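Local coordinates for N-hydroxyarylamine O-acetyltransferase (Bacillus cereus, PDB 4DMO), which probably transfers acetyl groups to arylamines and N-hydroxyarylamines, using a non-canonical Cys-His-Glu catalytic triad, at residues Ala35-Leu46 with Phe213-Glu224. Numbering follows the deposited sequence.
Sequences AQTVPFENLNIL and FNKVPLIVKLTE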
loop_
_atom_site.group_PDB
_atom_site.type_symbol
_atom_site.label_atom_id
_atom_site.label_comp_id
_atom_site.label_asym_id
_atom_site.label_seq_id
_atom_site.Cartn_x
_atom_site.Cartn_y
_atom_site.Cartn_z
ATOM N N ALA A 35 -2.235 7.044 -4.458
ATOM C CA ALA A 35 -2.541 5.888 -5.294
ATOM C C ALA A 35 -2.299 6.195 -6.732
ATOM O O ALA A 35 -1.981 5.295 -7.491
ATOM C CB ALA A 35 -3.963 5.451 -5.127
ATOM N N GLN A 36 -2.499 7.459 -7.127
ATOM C CA GLN A 36 -2.322 7.843 -8.530
ATOM C C GLN A 36 -0.840 7.927 -8.921
ATOM O O GLN A 36 -0.484 7.772 -10.095
ATOM C CB GLN A 36 -3.070 9.163 -8.834
ATOM C CG GLN A 36 -4.614 9.054 -8.740
ATOM C CD GLN A 36 -5.213 7.977 -9.682
ATOM O OE1 GLN A 36 -4.917 7.925 -10.864
ATOM N NE2 GLN A 36 -6.088 7.152 -9.142
ATOM N N THR A 37 0.032 8.117 -7.932
ATOM C CA THR A 37 1.430 8.416 -8.221
ATOM C C THR A 37 2.438 7.350 -7.787
ATOM O O THR A 37 3.429 7.163 -8.458
ATOM C CB THR A 37 1.871 9.825 -7.624
ATOM O OG1 THR A 37 1.640 9.882 -6.202
ATOM C CG2 THR A 37 1.166 11.006 -8.338
ATOM N N VAL A 38 2.195 6.683 -6.668
ATOM C CA VAL A 38 3.108 5.689 -6.152
ATOM C C VAL A 38 2.567 4.311 -6.387
ATOM O O VAL A 38 1.544 3.930 -5.835
ATOM C CB VAL A 38 3.337 5.844 -4.656
ATOM C CG1 VAL A 38 4.468 4.955 -4.218
ATOM C CG2 VAL A 38 3.632 7.295 -4.315
ATOM N N PRO A 39 3.244 3.552 -7.240
ATOM C CA PRO A 39 2.760 2.213 -7.535
ATOM C C PRO A 39 3.156 1.166 -6.494
ATOM O O PRO A 39 4.129 1.307 -5.736
ATOM C CB PRO A 39 3.413 1.907 -8.872
ATOM C CG PRO A 39 4.635 2.689 -8.873
ATOM C CD PRO A 39 4.387 3.920 -8.073
ATOM N N PHE A 40 2.365 0.096 -6.483
ATOM C CA PHE A 40 2.673 -1.110 -5.747
ATOM C C PHE A 40 3.623 -1.898 -6.613
ATOM O O PHE A 40 3.272 -2.268 -7.738
ATOM C CB PHE A 40 1.363 -1.889 -5.503
ATOM C CG PHE A 40 1.498 -3.102 -4.593
ATOM C CD1 PHE A 40 1.565 -2.954 -3.219
ATOM C CD2 PHE A 40 1.520 -4.373 -5.116
ATOM C CE1 PHE A 40 1.678 -4.074 -2.381
ATOM C CE2 PHE A 40 1.607 -5.492 -4.291
ATOM C CZ PHE A 40 1.694 -5.350 -2.931
ATOM N N GLU A 41 4.847 -2.107 -6.132
ATOM C CA GLU A 41 5.860 -2.831 -6.918
ATOM C C GLU A 41 6.881 -3.576 -6.057
ATOM O O GLU A 41 7.203 -3.178 -4.935
ATOM C CB GLU A 41 6.589 -1.888 -7.869
ATOM C CG GLU A 41 7.248 -0.709 -7.170
ATOM C CD GLU A 41 8.743 -0.624 -7.398
ATOM O OE1 GLU A 41 9.450 -1.658 -7.303
ATOM O OE2 GLU A 41 9.204 0.496 -7.620
ATOM N N ASN A 42 7.401 -4.672 -6.590
ATOM C CA ASN A 42 8.278 -5.546 -5.821
ATOM C C ASN A 42 9.679 -5.666 -6.371
ATOM O O ASN A 42 10.398 -6.622 -6.051
ATOM C CB ASN A 42 7.697 -6.945 -5.786
ATOM C CG ASN A 42 7.748 -7.617 -7.124
ATOM O OD1 ASN A 42 7.773 -6.961 -8.166
ATOM N ND2 ASN A 42 7.783 -8.945 -7.107
ATOM N N LEU A 43 10.056 -4.727 -7.215
ATOM C CA LEU A 43 11.233 -4.911 -8.038
ATOM C C LEU A 43 12.529 -4.913 -7.224
ATOM O O LEU A 43 13.487 -5.553 -7.633
ATOM C CB LEU A 43 11.257 -3.878 -9.181
ATOM C CG LEU A 43 10.021 -3.913 -10.104
ATOM C CD1 LEU A 43 10.154 -2.909 -11.203
ATOM C CD2 LEU A 43 9.901 -5.283 -10.712
ATOM N N ASN A 44 12.563 -4.253 -6.065
ATOM C CA ASN A 44 13.801 -4.240 -5.289
ATOM C C ASN A 44 14.110 -5.584 -4.616
ATOM O O ASN A 44 15.236 -5.816 -4.209
ATOM C CB ASN A 44 13.832 -3.082 -4.271
ATOM C CG ASN A 44 12.954 -3.319 -3.011
ATOM O OD1 ASN A 44 12.305 -4.349 -2.830
ATOM N ND2 ASN A 44 12.982 -2.340 -2.125
ATOM N N ILE A 45 13.115 -6.465 -4.523
ATOM C CA ILE A 45 13.333 -7.843 -4.048
ATOM C C ILE A 45 14.036 -8.643 -5.114
ATOM O O ILE A 45 14.962 -9.408 -4.833
ATOM C CB ILE A 45 11.990 -8.571 -3.685
ATOM C CG1 ILE A 45 11.326 -7.848 -2.525
ATOM C CG2 ILE A 45 12.238 -10.089 -3.405
ATOM C CD1 ILE A 45 10.014 -8.520 -1.961
ATOM N N LEU A 46 13.598 -8.459 -6.352
ATOM C CA LEU A 46 14.162 -9.198 -7.474
ATOM C C LEU A 46 15.551 -8.696 -7.892
ATOM O O LEU A 46 16.396 -9.470 -8.353
ATOM C CB LEU A 46 13.208 -9.101 -8.659
ATOM C CG LEU A 46 11.794 -9.630 -8.396
ATOM C CD1 LEU A 46 10.961 -9.428 -9.640
ATOM C CD2 LEU A 46 11.807 -11.114 -7.975
ATOM N N PHE A 213 5.735 -12.489 -3.659
ATOM C CA PHE A 213 6.393 -11.278 -4.183
ATOM C C PHE A 213 7.884 -11.457 -4.470
ATOM O O PHE A 213 8.579 -10.495 -4.831
ATOM C CB PHE A 213 6.181 -10.079 -3.211
ATOM C CG PHE A 213 4.735 -9.701 -3.018
ATOM C CD1 PHE A 213 4.160 -9.706 -1.760
ATOM C CD2 PHE A 213 3.937 -9.376 -4.103
ATOM C CE1 PHE A 213 2.842 -9.385 -1.583
ATOM C CE2 PHE A 213 2.608 -9.047 -3.925
ATOM C CZ PHE A 213 2.061 -9.057 -2.667
ATOM N N ASN A 214 8.385 -12.680 -4.320
ATOM C CA ASN A 214 9.795 -12.895 -4.563
ATOM C C ASN A 214 10.088 -13.832 -5.736
ATOM O O ASN A 214 11.185 -14.331 -5.851
ATOM C CB ASN A 214 10.497 -13.380 -3.278
ATOM C CG ASN A 214 9.973 -14.706 -2.778
ATOM O OD1 ASN A 214 9.151 -15.351 -3.421
ATOM N ND2 ASN A 214 10.462 -15.124 -1.613
ATOM N N LYS A 215 9.115 -14.042 -6.617
ATOM C CA LYS A 215 9.306 -14.910 -7.794
ATOM C C LYS A 215 9.436 -14.092 -9.096
ATOM O O LYS A 215 10.452 -14.144 -9.793
ATOM C CB LYS A 215 8.121 -15.884 -7.948
ATOM C CG LYS A 215 7.632 -16.545 -6.657
ATOM C CD LYS A 215 8.664 -17.494 -6.065
ATOM C CE LYS A 215 8.018 -18.440 -5.071
ATOM N NZ LYS A 215 7.371 -17.709 -3.948
ATOM N N VAL A 216 8.395 -13.334 -9.419
ATOM C CA VAL A 216 8.308 -12.621 -10.696
ATOM C C VAL A 216 7.956 -11.156 -10.464
ATOM O O VAL A 216 7.403 -10.818 -9.420
ATOM C CB VAL A 216 7.217 -13.253 -11.595
ATOM C CG1 VAL A 216 7.542 -14.713 -11.881
ATOM C CG2 VAL A 216 5.877 -13.148 -10.953
ATOM N N PRO A 217 8.267 -10.283 -11.429
ATOM C CA PRO A 217 7.877 -8.870 -11.289
ATOM C C PRO A 217 6.376 -8.706 -11.188
ATOM O O PRO A 217 5.632 -9.359 -11.913
ATOM C CB PRO A 217 8.354 -8.244 -12.590
ATOM C CG PRO A 217 9.478 -9.199 -13.076
ATOM C CD PRO A 217 8.989 -10.542 -12.683
ATOM N N LEU A 218 5.964 -7.815 -10.294
ATOM C CA LEU A 218 4.577 -7.487 -10.060
ATOM C C LEU A 218 4.494 -5.971 -9.818
ATOM O O LEU A 218 5.120 -5.448 -8.894
ATOM C CB LEU A 218 4.114 -8.259 -8.844
ATOM C CG LEU A 218 2.641 -8.481 -8.591
ATOM C CD1 LEU A 218 2.503 -9.489 -7.440
ATOM C CD2 LEU A 218 1.958 -7.196 -8.239
ATOM N N ILE A 219 3.772 -5.260 -10.673
ATOM C CA ILE A 219 3.594 -3.811 -10.525
ATOM C C ILE A 219 2.133 -3.453 -10.768
ATOM O O ILE A 219 1.620 -3.727 -11.841
ATOM C CB ILE A 219 4.407 -2.992 -11.536
ATOM C CG1 ILE A 219 5.921 -3.295 -11.454
ATOM C CG2 ILE A 219 4.171 -1.516 -11.291
ATOM C CD1 ILE A 219 6.368 -4.316 -12.449
ATOM N N VAL A 220 1.478 -2.807 -9.799
ATOM C CA VAL A 220 0.121 -2.319 -10.020
ATOM C C VAL A 220 -0.010 -0.865 -9.541
ATOM O O VAL A 220 0.638 -0.446 -8.583
ATOM C CB VAL A 220 -0.920 -3.222 -9.314
ATOM C CG1 VAL A 220 -0.618 -3.335 -7.884
ATOM C CG2 VAL A 220 -2.333 -2.670 -9.443
ATOM N N LYS A 221 -0.840 -0.099 -10.243
ATOM C CA LYS A 221 -1.138 1.262 -9.862
ATOM C C LYS A 221 -2.523 1.668 -10.311
ATOM O O LYS A 221 -2.924 1.368 -11.428
ATOM C CB LYS A 221 -0.151 2.214 -10.484
ATOM C CG LYS A 221 -0.216 3.570 -9.860
ATOM C CD LYS A 221 0.838 4.533 -10.427
ATOM C CE LYS A 221 0.582 4.924 -11.859
ATOM N NZ LYS A 221 -0.693 5.639 -11.962
ATOM N N LEU A 222 -3.247 2.362 -9.444
ATOM C CA LEU A 222 -4.513 2.957 -9.865
ATOM C C LEU A 222 -4.241 4.049 -10.867
ATOM O O LEU A 222 -3.163 4.652 -10.908
ATOM C CB LEU A 222 -5.292 3.512 -8.674
ATOM C CG LEU A 222 -5.574 2.384 -7.664
ATOM C CD1 LEU A 222 -6.495 2.886 -6.627
ATOM C CD2 LEU A 222 -6.141 1.124 -8.327
ATOM N N THR A 223 -5.244 4.304 -11.679
ATOM C CA THR A 223 -5.188 5.357 -12.654
ATOM C C THR A 223 -6.457 6.176 -12.535
ATOM O O THR A 223 -7.317 5.877 -11.712
ATOM C CB THR A 223 -5.079 4.773 -14.069
ATOM O OG1 THR A 223 -6.234 3.973 -14.334
ATOM C CG2 THR A 223 -3.818 3.893 -14.218
ATOM N N GLU A 224 -6.543 7.218 -13.352
ATOM C CA GLU A 224 -7.730 8.082 -13.453
ATOM C C GLU A 224 -9.032 7.299 -13.564
ATOM O O GLU A 224 -10.060 7.634 -12.966
ATOM C CB GLU A 224 -7.631 8.922 -14.739
ATOM C CG GLU A 224 -7.328 10.410 -14.575
ATOM C CD GLU A 224 -7.463 11.207 -15.898
ATOM O OE1 GLU A 224 -7.034 12.384 -15.888
ATOM O OE2 GLU A 224 -7.980 10.675 -16.935
HETATM O O HOH W 1 -1.933 2.813 -6.789
#
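Phe40 turns the edge of its ring to the face of Phe213 in an offset edge-to-face pair, centroids 5.5 Å apart and planes at 74°. With CG anti to the backbone N (chi1 -173°), the ring stays on the Val220 side of the sheet, where Val220 CG1 packs 3.4 Å from Phe40 CB. Beside this pair the backbones run antiparallel: Phe40 N to Val220 O and Val220 N to Phe40 O are both 2.8 Å. Beyond the bridge backbone pairing weakens (Asn42 N to Leu218 O) and the Asn42 amide takes over. Its OD1 accepts Leu218 N (2.9 Å) from above the carbonyl plane, while ND2 uses both hydrogens, one on Val216 O lying in the amide plane and one on Phe213 O (2.9 Å). Three bonds thus fix the amide's rotation and hold residues 213-218 in their bend, over which Leu46 lays CD1 against the Pro217 ring. At the other end Lys221 runs alongside Pro39, then bends at its last two torsions; NZ donates to Gln36 O (2.8 Å), in the last turn of helix 27-37, from above the carbonyl plane, and also to Leu222 O. A water joins Ala35 O to Leu222 N. On the opposite face Ile219 meets Leu43 and helix 250-261. Paired with 218-223, strand 40-41 edges the five-stranded antiparallel sheet, tying the N-terminal helical part to the C-terminal strands of the arylamine N-acetyltransferase fold.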